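Local atomic coordinates of iron-regulated outer membrane protein (Neisseria meningitidis, PDB entry 4B7O), a protein that imports iron across the bacterial outer membrane as a TonB-dependent transporter, probably in the form of a ferric siderophore. Residues 198-204 and 216-222; 83-88 and 138-144. One frame throughout, in Å; residues are numbered along the deposited sequence.

Starting from the N terminus, the chain first lays down 83-88, the entry into a short plug helix, and after about fifty residues with short strands comes back to it at 138-144; contact 2 closes that loop within the plug. The chain then moves into the barrel wall, where contact 1 pairs 198-204 with 216-222 across the much shorter hairpin of strands 198-209 and 212-223. The two closures follow one another in series, neither nested nor crossed. In space their centres are only about 12 Å apart, and Asn221 packs on Thr83 while Asn219 packs on Ala142, so both segments of the plug contact touch the wall at 216-222.

Contact 1 of 2, residues 198-204 and 216-222; sequences GVSYGAS and FSYNRND
Phe216 enters the pairing through its carbonyl oxygen, which lies 3.1 Å from Ser204 OG. Ser217 OG, on the same strand, is 2.8 Å from Ser204 OG, so the two hydroxyls sit side by side at this end of the pair. Tyr218 makes a hydrogen-bonded pair with Ala203, its N and O both engaged by the partner's backbone. Its ring leans against Tyr201 on the same face of the sheet, where CE2 of Tyr201 comes to 4.3 Å from CE2 of Tyr218, at the edge of the Tyr218 ring. A water joins the two hydroxyls, 2.8 Å from Tyr218 OH and 3.2 Å from Tyr201 OH. Asn219 faces the other way and lays its amide beside Gly202, ND2 being 3.5 Å from Gly202 CA; the same ND2 makes a weak bond to Asn190 OD1 on strand 185-194. This is an antiparallel hairpin of the TonB-dependent receptor barrel: Ser200, Ser204, Ser217, Asn219 and Asn221 look in toward the plug, and the aromatic rings and Arg220 lie on the outer face. On that outer face Arg220 meets Tyr201. Tyr201 CG is tucked between backbone N and carbonyl carbon (chi1 58°), which swings the ring toward the neighbouring strand, with Arg220 CB over one ring face, toward the rim. Past it runs the extended arginine chain, and NH1 donates in the guanidinium plane to Tyr201 OH at 3.0 Å, with ring and guanidinium planes 85° apart. NE is salt-bridged to Asp247 of the next strand. Asn221 turns inward again, its OD1 3.5 Å from Ser200 CB. Asp222 makes two backbone bonds with Val199, while its carboxylate pairs with Lys224 and sits near the Arg220 guanidinium, out of that group's plane.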
loop_
_atom_site.group_PDB
_atom_site.type_symbol
_atom_site.label_atom_id
_atom_site.label_comp_id
_atom_site.label_asym_id
_atom_site.label_seq_id
_atom_site.Cartn_x
_atom_site.Cartn_y
_atom_site.Cartn_z
ATOM N N GLY A 198 -4.793 14.149 18.982
ATOM C CA GLY A 198 -5.835 14.304 17.967
ATOM C C GLY A 198 -7.206 13.994 18.500
ATOM O O GLY A 198 -7.335 13.472 19.601
ATOM N N VAL A 199 -8.231 14.301 17.712
ATOM C CA VAL A 199 -9.569 13.870 18.025
ATOM C C VAL A 199 -10.225 13.404 16.745
ATOM O O VAL A 199 -10.030 13.993 15.692
ATOM C CB VAL A 199 -10.414 15.004 18.650
ATOM C CG1 VAL A 199 -9.553 15.891 19.562
ATOM C CG2 VAL A 199 -11.059 15.840 17.574
ATOM N N SER A 200 -11.009 12.342 16.812
ATOM C CA SER A 200 -11.637 11.880 15.572
ATOM C C SER A 200 -13.081 11.552 15.821
ATOM O O SER A 200 -13.485 11.378 16.963
ATOM C CB SER A 200 -10.891 10.682 14.981
ATOM O OG SER A 200 -10.967 9.587 15.870
ATOM N N TYR A 201 -13.864 11.486 14.757
ATOM C CA TYR A 201 -15.269 11.141 14.894
ATOM C C TYR A 201 -15.778 10.762 13.561
ATOM O O TYR A 201 -15.154 11.090 12.549
ATOM C CB TYR A 201 -16.094 12.292 15.465
ATOM C CG TYR A 201 -16.033 13.564 14.679
ATOM C CD1 TYR A 201 -14.978 14.457 14.880
ATOM C CD2 TYR A 201 -17.048 13.909 13.763
ATOM C CE1 TYR A 201 -14.884 15.648 14.158
ATOM C CE2 TYR A 201 -16.981 15.111 13.040
ATOM C CZ TYR A 201 -15.878 15.957 13.241
ATOM O OH TYR A 201 -15.759 17.136 12.586
ATOM N N GLY A 202 -16.931 10.096 13.561
ATOM C CA GLY A 202 -17.484 9.622 12.337
ATOM C C GLY A 202 -18.897 9.179 12.520
ATOM O O GLY A 202 -19.327 8.923 13.618
ATOM N N ALA A 203 -19.621 9.104 11.417
ATOM C CA ALA A 203 -20.969 8.633 11.468
ATOM C C ALA A 203 -21.281 7.835 10.203
ATOM O O ALA A 203 -20.813 8.125 9.078
ATOM C CB ALA A 203 -21.911 9.794 11.581
ATOM N N SER A 204 -22.087 6.815 10.379
ATOM C CA SER A 204 -22.516 6.070 9.240
ATOM C C SER A 204 -24.019 5.775 9.285
ATOM O O SER A 204 -24.573 5.579 10.381
ATOM C CB SER A 204 -21.679 4.793 9.130
ATOM O OG SER A 204 -21.905 4.246 7.847
ATOM N N PHE A 216 -24.066 5.133 3.623
ATOM C CA PHE A 216 -23.268 6.351 3.538
ATOM C C PHE A 216 -22.425 6.561 4.790
ATOM O O PHE A 216 -22.933 6.500 5.917
ATOM C CB PHE A 216 -24.104 7.586 3.175
ATOM C CG PHE A 216 -23.320 8.849 3.196
ATOM C CD1 PHE A 216 -22.521 9.200 2.106
ATOM C CD2 PHE A 216 -23.314 9.671 4.336
ATOM C CE1 PHE A 216 -21.744 10.374 2.131
ATOM C CE2 PHE A 216 -22.540 10.837 4.375
ATOM C CZ PHE A 216 -21.759 11.196 3.272
ATOM N N SER A 217 -21.147 6.826 4.592
ATOM C CA SER A 217 -20.243 6.962 5.723
ATOM C C SER A 217 -19.283 8.144 5.674
ATOM O O SER A 217 -18.623 8.383 4.664
ATOM C CB SER A 217 -19.422 5.714 5.875
ATOM O OG SER A 217 -19.462 5.394 7.210
ATOM N N TYR A 218 -19.164 8.831 6.808
ATOM C CA TYR A 218 -18.329 9.986 6.927
ATOM C C TYR A 218 -17.368 9.817 8.114
ATOM O O TYR A 218 -17.784 9.369 9.185
ATOM C CB TYR A 218 -19.217 11.217 7.169
ATOM C CG TYR A 218 -18.384 12.449 7.402
ATOM C CD1 TYR A 218 -17.682 13.056 6.337
ATOM C CD2 TYR A 218 -18.252 12.992 8.673
ATOM C CE1 TYR A 218 -16.886 14.174 6.541
ATOM C CE2 TYR A 218 -17.465 14.127 8.881
ATOM C CZ TYR A 218 -16.788 14.709 7.807
ATOM O OH TYR A 218 -16.008 15.818 8.025
ATOM N N ASN A 219 -16.126 10.243 7.966
ATOM C CA ASN A 219 -15.177 10.123 9.061
ATOM C C ASN A 219 -14.171 11.254 9.055
ATOM O O ASN A 219 -13.608 11.626 8.015
ATOM C CB ASN A 219 -14.441 8.775 9.020
ATOM C CG ASN A 219 -14.090 8.266 10.415
ATOM O OD1 ASN A 219 -12.979 8.530 10.967
ATOM N ND2 ASN A 219 -15.052 7.546 11.022
ATOM N N ARG A 220 -13.913 11.816 10.215
ATOM C CA ARG A 220 -12.900 12.813 10.230
ATOM C C ARG A 220 -11.926 12.558 11.329
ATOM O O ARG A 220 -12.283 12.088 12.372
ATOM C CB ARG A 220 -13.492 14.197 10.298
ATOM C CG ARG A 220 -12.554 15.207 10.918
ATOM C CD ARG A 220 -13.183 16.574 10.887
ATOM N NE ARG A 220 -12.212 17.669 10.908
ATOM C CZ ARG A 220 -12.271 18.686 11.778
ATOM N NH1 ARG A 220 -13.237 18.710 12.702
ATOM N NH2 ARG A 220 -11.370 19.672 11.740
ATOM N N ASN A 221 -10.658 12.806 11.062
ATOM C CA ASN A 221 -9.666 12.645 12.080
ATOM C C ASN A 221 -8.730 13.836 12.075
ATOM O O ASN A 221 -7.974 14.049 11.118
ATOM C CB ASN A 221 -8.898 11.340 11.921
ATOM C CG ASN A 221 -7.738 11.222 12.912
ATOM O OD1 ASN A 221 -7.743 11.801 14.026
ATOM N ND2 ASN A 221 -6.724 10.478 12.511
ATOM N N ASP A 222 -8.810 14.641 13.126
ATOM C CA ASP A 222 -8.062 15.870 13.101
ATOM C C ASP A 222 -6.814 15.775 13.941
ATOM O O ASP A 222 -6.873 15.717 15.153
ATOM C CB ASP A 222 -8.940 17.017 13.569
ATOM C CG ASP A 222 -8.244 18.351 13.434
ATOM O OD1 ASP A 222 -7.201 18.405 12.738
ATOM O OD2 ASP A 222 -8.736 19.336 14.041
HETATM O O HOH W 1 -16.815 17.964 9.686
#

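Contact 2 of 2, residues 83-88 and 138-144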
loop_
_atom_site.group_PDB
_atom_site.type_symbol
_atom_site.label_atom_id
_atom_site.label_comp_id
_atom_site.label_asym_id
_atom_site.label_seq_id
_atom_site.Cartn_x
_atom_site.Cartn_y
_atom_site.Cartn_z
ATOM N N THR A 83 -6.115 4.498 13.950
ATOM C CA THR A 83 -6.831 5.244 12.913
ATOM C C THR A 83 -6.027 5.334 11.647
ATOM O O THR A 83 -6.485 5.963 10.723
ATOM C CB THR A 83 -7.137 6.680 13.338
ATOM O OG1 THR A 83 -5.887 7.349 13.571
ATOM C CG2 THR A 83 -7.987 6.687 14.611
ATOM N N ASP A 84 -4.836 4.727 11.586
ATOM C CA ASP A 84 -4.194 4.475 10.300
ATOM C C ASP A 84 -3.750 3.025 10.141
ATOM O O ASP A 84 -3.734 2.276 11.120
ATOM C CB ASP A 84 -2.996 5.432 10.049
ATOM C CG ASP A 84 -1.877 5.312 11.107
ATOM O OD1 ASP A 84 -1.801 4.346 11.908
ATOM O OD2 ASP A 84 -1.026 6.223 11.151
ATOM N N MET A 85 -3.315 2.673 8.923
ATOM C CA MET A 85 -2.759 1.352 8.647
ATOM C C MET A 85 -1.486 1.038 9.368
ATOM O O MET A 85 -1.284 -0.097 9.785
ATOM C CB MET A 85 -2.497 1.189 7.171
ATOM C CG MET A 85 -3.792 1.215 6.365
ATOM S SD MET A 85 -4.814 -0.254 6.616
ATOM C CE MET A 85 -6.268 0.324 5.723
ATOM N N ARG A 86 -0.611 2.022 9.534
ATOM C CA ARG A 86 0.595 1.732 10.248
ATOM C C ARG A 86 0.357 1.087 11.631
ATOM O O ARG A 86 1.065 0.155 11.995
ATOM C CB ARG A 86 1.468 2.969 10.373
ATOM C CG ARG A 86 2.742 2.750 11.197
ATOM C CD ARG A 86 3.586 4.028 11.205
ATOM N NE ARG A 86 2.908 5.129 11.911
ATOM C CZ ARG A 86 3.111 6.437 11.690
ATOM N NH1 ARG A 86 3.966 6.859 10.766
ATOM N NH2 ARG A 86 2.463 7.339 12.406
ATOM N N GLU A 87 -0.613 1.600 12.398
ATOM C CA GLU A 87 -0.874 1.029 13.702
ATOM C C GLU A 87 -1.682 -0.247 13.575
ATOM O O GLU A 87 -1.430 -1.182 14.266
ATOM C CB GLU A 87 -1.557 2.002 14.717
ATOM C CG GLU A 87 -0.671 3.170 15.191
ATOM C CD GLU A 87 0.518 2.719 16.034
ATOM O OE1 GLU A 87 0.367 1.769 16.803
ATOM O OE2 GLU A 87 1.618 3.286 15.905
ATOM N N LEU A 88 -2.662 -0.256 12.707
ATOM C CA LEU A 88 -3.512 -1.409 12.542
ATOM C C LEU A 88 -2.746 -2.694 12.236
ATOM O O LEU A 88 -3.158 -3.780 12.677
ATOM C CB LEU A 88 -4.491 -1.164 11.387
ATOM C CG LEU A 88 -5.829 -1.850 11.501
ATOM C CD1 LEU A 88 -6.329 -1.876 12.944
ATOM C CD2 LEU A 88 -6.838 -1.136 10.619
ATOM N N ILE A 138 -1.860 6.199 1.324
ATOM C CA ILE A 138 -2.332 5.010 1.987
ATOM C C ILE A 138 -3.732 5.186 2.541
ATOM O O ILE A 138 -3.974 6.089 3.323
ATOM C CB ILE A 138 -1.433 4.603 3.161
ATOM C CG1 ILE A 138 -0.012 4.332 2.673
ATOM C CG2 ILE A 138 -2.019 3.341 3.754
ATOM C CD1 ILE A 138 1.056 4.183 3.754
ATOM N N VAL A 139 -4.643 4.285 2.192
ATOM C CA VAL A 139 -6.091 4.442 2.505
ATOM C C VAL A 139 -6.423 4.457 4.010
ATOM O O VAL A 139 -5.675 3.952 4.838
ATOM C CB VAL A 139 -6.918 3.321 1.844
ATOM C CG1 VAL A 139 -6.681 2.012 2.592
ATOM C CG2 VAL A 139 -8.395 3.672 1.824
ATOM N N ASP A 140 -7.554 5.036 4.354
ATOM C CA ASP A 140 -7.861 5.255 5.737
ATOM C C ASP A 140 -8.742 4.079 6.181
ATOM O O ASP A 140 -9.781 3.821 5.606
ATOM C CB ASP A 140 -8.556 6.611 5.844
ATOM C CG ASP A 140 -9.299 6.790 7.148
ATOM O OD1 ASP A 140 -8.850 6.231 8.170
ATOM O OD2 ASP A 140 -10.372 7.458 7.148
ATOM N N PRO A 141 -8.322 3.355 7.204
ATOM C CA PRO A 141 -9.022 2.165 7.709
ATOM C C PRO A 141 -10.448 2.380 8.088
ATOM O O PRO A 141 -11.230 1.429 8.159
ATOM C CB PRO A 141 -8.228 1.786 8.976
ATOM C CG PRO A 141 -7.384 2.995 9.300
ATOM C CD PRO A 141 -7.074 3.613 7.946
ATOM N N ALA A 142 -10.811 3.610 8.391
ATOM C CA ALA A 142 -12.213 3.874 8.659
ATOM C C ALA A 142 -13.144 3.376 7.527
ATOM O O ALA A 142 -14.247 2.951 7.753
ATOM C CB ALA A 142 -12.411 5.374 8.894
ATOM N N LEU A 143 -12.673 3.435 6.301
ATOM C CA LEU A 143 -13.466 3.068 5.179
ATOM C C LEU A 143 -13.524 1.549 4.898
ATOM O O LEU A 143 -14.431 1.063 4.212
ATOM C CB LEU A 143 -12.869 3.782 3.969
ATOM C CG LEU A 143 -12.963 5.323 3.935
ATOM C CD1 LEU A 143 -12.147 5.801 2.752
ATOM C CD2 LEU A 143 -14.395 5.821 3.826
ATOM N N VAL A 144 -12.559 0.803 5.411
ATOM C CA VAL A 144 -12.408 -0.570 4.969
ATOM C C VAL A 144 -13.196 -1.576 5.813
ATOM O O VAL A 144 -13.485 -1.323 6.971
ATOM C CB VAL A 144 -10.921 -0.943 4.849
ATOM C CG1 VAL A 144 -10.184 0.189 4.166
ATOM C CG2 VAL A 144 -10.326 -1.219 6.215
HETATM O O HOH W 2 -9.312 6.246 10.778
HETATM O O HOH W 3 -3.638 4.658 6.697
#
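Within the plug domain, Met85 and Leu88 of the short helix 85-88 pack against the tight turn that leads through Pro141 into strand 144-150. The methionine does the reaching. Its chain bends back at chi2 (-70°), which carries the methyl across to the turn: CE rests 3.6 Å from Val139 CG1 and also approaches Pro141 and Val144, while CG lies 3.8 Å from Ile138 CG2. Leu88, one turn on, runs antiparallel alongside the proline side chain, its CD2 3.6 Å from Pro141 CB. Pro141 in turn presses CG to within 3.4 Å of the Thr83 carbonyl oxygen, so the ring meets the residue ahead of the N-cap through CG and the leucine through CB.

No direct hydrogen bond crosses here; two waters do the polar work. One donates both to Thr83 O and to Asp140 OD1, relieving two acceptors that face each other at 3.5 Å. The other accepts from Met85 N and donates at 2.8 Å to Val139 O, taking up an N-H of the first turn of the helix.

Each side is also stiffened from within. Asp84 is the N-cap, its OD1 accepting from Glu87 N at 3.0 Å, whereas Asp140 OD1 receives a weak bond from Ala142 N that closes an Asx turn. Lys77 NZ reaches Pro141 O, and the other carboxylate oxygen of Asp140 bonds to Ser250 OG. Through Asp140 and Ser250 this part of the plug is bonded to the barrel wall, as expected of the plug-in-barrel fold of TonB-dependent receptors.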